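Local coordinates for GCN5-related N-acetyltransferase:Aminotransferase, class-II (Rhodopseudomonas palustris, PDB 2FIW), which probably transfers the acetyl group of acetyl coenzyme A to an amine of its substrate, as a member of the GCN5-related N-acetyltransferase family, at residues A[12-15]-A[16-19]; A[129-133]-A[134-138]. All coordinates share one frame; numbering follows the deposited sequence.

Contact 1: A[12-15]-A[16-19]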
# COMPACT_ATOMS: atom_id res chain seq x y z
N PRO A 12 12.95 7.29 0.88
CA PRO A 12 12.00 7.73 1.90
C PRO A 12 11.11 8.90 1.47
O PRO A 12 11.49 9.70 0.60
CB PRO A 12 12.91 8.11 3.07
CG PRO A 12 14.11 7.27 2.87
CD PRO A 12 14.33 7.36 1.40
N TYR A 13 9.92 8.94 2.06
CA TYR A 13 8.94 9.96 1.80
C TYR A 13 9.38 11.32 2.37
O TYR A 13 9.78 11.42 3.53
CB TYR A 13 7.61 9.53 2.40
CG TYR A 13 6.55 10.62 2.50
CD1 TYR A 13 6.24 11.19 3.74
CD2 TYR A 13 5.89 11.09 1.36
CE1 TYR A 13 5.29 12.19 3.84
CE2 TYR A 13 4.94 12.09 1.45
CZ TYR A 13 4.64 12.62 2.70
OH TYR A 13 3.70 13.60 2.82
N LEU A 14 9.30 12.35 1.54
CA LEU A 14 9.67 13.69 1.94
C LEU A 14 8.44 14.59 1.95
O LEU A 14 7.48 14.34 1.20
CB LEU A 14 10.73 14.24 0.97
CG LEU A 14 12.05 13.47 0.78
CD1 LEU A 14 12.83 14.10 -0.36
CD2 LEU A 14 12.87 13.43 2.07
N PRO A 15 8.44 15.64 2.79
CA PRO A 15 7.27 16.53 2.87
C PRO A 15 6.82 17.07 1.51
O PRO A 15 5.63 17.30 1.32
CB PRO A 15 7.73 17.68 3.78
CG PRO A 15 9.21 17.47 3.99
CD PRO A 15 9.49 16.03 3.74
N GLU A 16 7.76 17.24 0.59
CA GLU A 16 7.50 17.74 -0.75
C GLU A 16 6.77 16.71 -1.60
O GLU A 16 6.32 17.02 -2.70
CB GLU A 16 8.80 18.09 -1.50
CG GLU A 16 9.84 18.82 -0.72
CD GLU A 16 10.74 17.89 0.04
OE1 GLU A 16 10.50 17.70 1.23
OE2 GLU A 16 11.70 17.35 -0.53
N ASP A 17 6.69 15.48 -1.12
CA ASP A 17 6.04 14.42 -1.89
C ASP A 17 4.57 14.31 -1.55
O ASP A 17 3.89 13.41 -2.05
CB ASP A 17 6.70 13.07 -1.62
CG ASP A 17 8.16 13.04 -1.98
OD1 ASP A 17 8.54 13.62 -3.04
OD2 ASP A 17 8.92 12.43 -1.20
N ALA A 18 4.09 15.20 -0.68
CA ALA A 18 2.73 15.12 -0.14
C ALA A 18 1.65 14.97 -1.22
O ALA A 18 0.79 14.09 -1.12
CB ALA A 18 2.43 16.32 0.76
N ALA A 19 1.72 15.82 -2.24
CA ALA A 19 0.71 15.87 -3.29
C ALA A 19 0.79 14.71 -4.29
O ALA A 19 -0.25 14.16 -4.65
CB ALA A 19 0.75 17.22 -4.03
O HOH W 1 1.12 12.88 1.66
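Leu14 and Asp17 are tied by two hydrogen bonds that run in opposite directions across the 3-10 turn ahead of helix 18-32. Leu14 N donates a hydrogen bond to Asp17 OD2 at 2.8 Å, meeting the carboxylate on its anti side and 30° out of its plane, while Asp17 N returns a bond of 2.7 Å to Leu14 O. Aspartate suits the place because its short side chain, with CG beside its own backbone N (chi1 -60°), sets the carboxylate against the preceding main chain. Ala18 N adds a longer backbone bond to Pro15 O, and proline is at home here, since the N-H it lacks is not used by any bond within this turn. By water, Tyr13 OH is joined to Ala18 O.

In van der Waals contact, the Tyr13 ring slides past Asp17, its CD2 3.7 Å from Asp17 CB, and its hydroxyl reaches the small Ala18, OH to CB 3.6 Å. Glu16 bends at chi2 (87°), laying OE1 beside the Pro15 ring and OE2 3.4 Å from Leu14 CD1.

The turn leads from strand 9-12 into helix 18-32. Asp17 OD2 also forms a salt bridge with Arg11, and the Tyr13 ring packs on Ile66 of strand 63-69 and on Ala56 and Leu59 of helix 52-60.

Contact 2: A[129-133]-A[134-138]. With ACO (acetyl coenzyme *a), chain C.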
# COMPACT_ATOMS: atom_id res chain seq x y z
N GLU A 129 -4.86 -11.46 -3.22
CA GLU A 129 -4.11 -12.49 -3.95
C GLU A 129 -2.62 -12.15 -4.03
O GLU A 129 -1.78 -13.00 -3.74
CB GLU A 129 -4.71 -12.71 -5.33
CG GLU A 129 -4.00 -13.72 -6.22
CD GLU A 129 -4.24 -15.19 -5.83
OE1 GLU A 129 -4.00 -15.58 -4.65
OE2 GLU A 129 -4.64 -15.97 -6.74
N PHE A 130 -2.33 -10.89 -4.38
CA PHE A 130 -0.99 -10.32 -4.31
C PHE A 130 -0.27 -10.70 -3.04
O PHE A 130 0.85 -11.21 -3.11
CB PHE A 130 -1.01 -8.79 -4.42
CG PHE A 130 0.34 -8.15 -4.13
CD1 PHE A 130 1.27 -7.94 -5.16
CD2 PHE A 130 0.69 -7.78 -2.84
CE1 PHE A 130 2.52 -7.38 -4.90
CE2 PHE A 130 1.93 -7.21 -2.57
CZ PHE A 130 2.85 -7.01 -3.61
N PHE A 131 -0.89 -10.43 -1.88
CA PHE A 131 -0.24 -10.72 -0.59
C PHE A 131 -0.08 -12.20 -0.33
O PHE A 131 0.95 -12.62 0.23
CB PHE A 131 -0.95 -10.04 0.60
CG PHE A 131 -0.64 -8.56 0.73
CD1 PHE A 131 0.57 -8.14 1.27
CD2 PHE A 131 -1.56 -7.60 0.31
CE1 PHE A 131 0.86 -6.76 1.39
CE2 PHE A 131 -1.29 -6.23 0.43
CZ PHE A 131 -0.08 -5.81 0.97
N ALA A 132 -1.07 -13.00 -0.73
CA ALA A 132 -1.03 -14.45 -0.52
C ALA A 132 0.14 -15.10 -1.26
O ALA A 132 0.77 -16.01 -0.72
CB ALA A 132 -2.36 -15.08 -0.94
N LYS A 133 0.45 -14.62 -2.47
CA LYS A 133 1.59 -15.12 -3.26
C LYS A 133 2.96 -14.79 -2.63
O LYS A 133 4.00 -15.26 -3.12
CB LYS A 133 1.57 -14.56 -4.69
CG LYS A 133 0.29 -14.74 -5.51
CD LYS A 133 0.18 -16.13 -6.10
CE LYS A 133 -0.29 -16.10 -7.55
NZ LYS A 133 -1.65 -15.51 -7.77
N ARG A 134 2.98 -13.94 -1.60
CA ARG A 134 4.22 -13.52 -0.95
C ARG A 134 4.20 -14.03 0.48
O ARG A 134 4.81 -13.45 1.37
CB ARG A 134 4.38 -12.00 -0.96
CG ARG A 134 3.93 -11.26 -2.23
CD ARG A 134 4.82 -11.60 -3.41
NE ARG A 134 4.67 -10.72 -4.58
CZ ARG A 134 3.63 -10.72 -5.41
NH1 ARG A 134 2.57 -11.48 -5.19
NH2 ARG A 134 3.61 -9.91 -6.46
N GLY A 135 3.46 -15.10 0.70
CA GLY A 135 3.49 -15.80 1.97
C GLY A 135 2.61 -15.26 3.08
O GLY A 135 2.69 -15.74 4.21
N TYR A 136 1.78 -14.27 2.77
CA TYR A 136 0.79 -13.78 3.75
C TYR A 136 -0.42 -14.72 3.80
O TYR A 136 -0.96 -15.12 2.76
CB TYR A 136 0.34 -12.36 3.42
CG TYR A 136 1.43 -11.34 3.66
CD1 TYR A 136 2.51 -11.22 2.76
CD2 TYR A 136 1.40 -10.50 4.77
CE1 TYR A 136 3.52 -10.30 2.99
CE2 TYR A 136 2.39 -9.57 4.99
CZ TYR A 136 3.44 -9.48 4.10
OH TYR A 136 4.44 -8.57 4.32
N VAL A 137 -0.83 -15.05 5.02
CA VAL A 137 -1.90 -16.01 5.22
C VAL A 137 -3.10 -15.34 5.87
O VAL A 137 -2.97 -14.72 6.92
CB VAL A 137 -1.43 -17.22 6.07
CG1 VAL A 137 -2.60 -18.11 6.47
CG2 VAL A 137 -0.35 -18.01 5.32
N ALA A 138 -4.27 -15.49 5.24
CA ALA A 138 -5.52 -14.89 5.71
C ALA A 138 -5.90 -15.39 7.09
O ALA A 138 -6.02 -16.60 7.31
CB ALA A 138 -6.63 -15.17 4.73
N1A ACO C . 4.38 -10.23 -16.47
C2A ACO C . 3.33 -10.81 -15.85
N3A ACO C . 3.07 -10.56 -14.55
C4A ACO C . 3.84 -9.72 -13.79
C5A ACO C . 4.94 -9.09 -14.36
C6A ACO C . 5.21 -9.38 -15.80
N6A ACO C . 6.26 -8.81 -16.44
N7A ACO C . 5.51 -8.33 -13.40
C8A ACO C . 4.78 -8.48 -12.27
N9A ACO C . 3.78 -9.33 -12.51
C1B ACO C . 2.71 -9.81 -11.59
C2B ACO C . 3.20 -10.49 -10.33
O2B ACO C . 3.50 -11.87 -10.57
C3B ACO C . 2.01 -10.32 -9.41
O3B ACO C . 1.15 -11.46 -9.45
P3B ACO C . 0.17 -11.86 -8.22
O7A ACO C . -1.01 -10.89 -8.25
O8A ACO C . 1.03 -11.69 -6.99
O9A ACO C . -0.19 -13.29 -8.54
C4B ACO C . 1.26 -9.09 -9.92
O4B ACO C . 1.85 -8.74 -11.17
C5B ACO C . 1.37 -7.89 -8.97
O5B ACO C . 2.75 -7.75 -8.60
P1A ACO C . 3.53 -6.34 -8.63
O1A ACO C . 3.71 -5.89 -10.06
O2A ACO C . 4.72 -6.55 -7.72
O3A ACO C . 2.46 -5.40 -7.86
P2A ACO C . 1.89 -4.03 -8.46
O4A ACO C . 0.96 -4.37 -9.59
O5A ACO C . 3.06 -3.12 -8.69
O6A ACO C . 1.03 -3.43 -7.22
CBP ACO C . -0.94 -3.41 -5.69
CCP ACO C . 0.20 -4.21 -6.34
CDP ACO C . -1.81 -4.39 -4.93
CEP ACO C . -0.36 -2.37 -4.75
CAP ACO C . -1.77 -2.65 -6.76
OAP ACO C . -2.53 -3.55 -7.58
C9P ACO C . -2.66 -1.51 -6.28
O9P ACO C . -2.17 -0.28 -6.18
N8P ACO C . -3.88 -1.73 -6.00
C7P ACO C . -4.93 -0.80 -5.57
C6P ACO C . -4.75 -0.25 -4.16
C5P ACO C . -4.76 -1.39 -3.18
O5P ACO C . -5.57 -2.29 -3.28
N4P ACO C . -3.83 -1.35 -2.24
C3P ACO C . -3.63 -2.36 -1.22
C2P ACO C . -4.56 -2.02 -0.07
S1P ACO C . -3.90 -2.93 1.28
C ACO C . -3.12 -1.79 2.22
O ACO C . -2.74 -0.73 1.72
CH3 ACO C . -2.94 -2.05 3.50
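Phe130 shares the guanidinium of Arg134 with the cofactor: the same charged group makes an off-centre cation-pi contact with the ring and binds the 3'-phosphate of acetyl coenzyme A. Arg134 CZ lies 4.0 Å from the ring centroid, 33° off the normal, and Phe130 CE1 sits over one guanidinium face. Phosphate oxygen O8A comes to the guanidinium edge, bonded by NH1 at a very short, hence doubtful, distance and weakly by NH2, which Thr101 OG1 also engages. The Phe130 ring reaches this place because CG stands anti to the backbone N (chi1 171°), and CCP of the pantetheine arm lies over one of its faces. With an alanine here, the guanidinium would lose its aromatic support and is likely to turn more freely away from the phosphate. Lys133 NZ holds phosphate O9A at 2.8 Å and is bridged to Glu129 OE2, 3.2 Å away.

A Schellman motif ends helix 128-132, with Gly135 as its C-prime residue; lacking a side chain, glycine takes up the positive phi easily. Phe131 O accepts from both Tyr136 N (3.1 Å) and Arg134 N, which reach it from opposite faces of its carbonyl plane, and Gly135 N bonds Ala132 O.

Across the turn, the edge of Phe131 points into the face of Tyr136 in a T-shaped pair, planes at 74° and centroids 5.2 Å apart. Both rings pack on Ile85 and Val121 of the sheet, while Tyr136 OH bonds Glu108 OE2.

Contact 1 comes first along the chain and closes long before contact 2 opens. Their centres are 29 Å apart and their nearest atoms about 17 Å, on opposite sides of the chain's centre, so neither touches the other. What joins them is the mixed sheet: contact 1 turns the chain out of strand 9-12, at one outer edge, into helix 18-32, whereas contact 2 turns it from helix 128-132 into strand 137-146, at the other edge. Both are thus helix-strand junctions of the same alpha-beta fold. Their roles differ: 129-138 contributes directly to the acetyl coenzyme A pocket, while 12-19 is a surface turn of the framework.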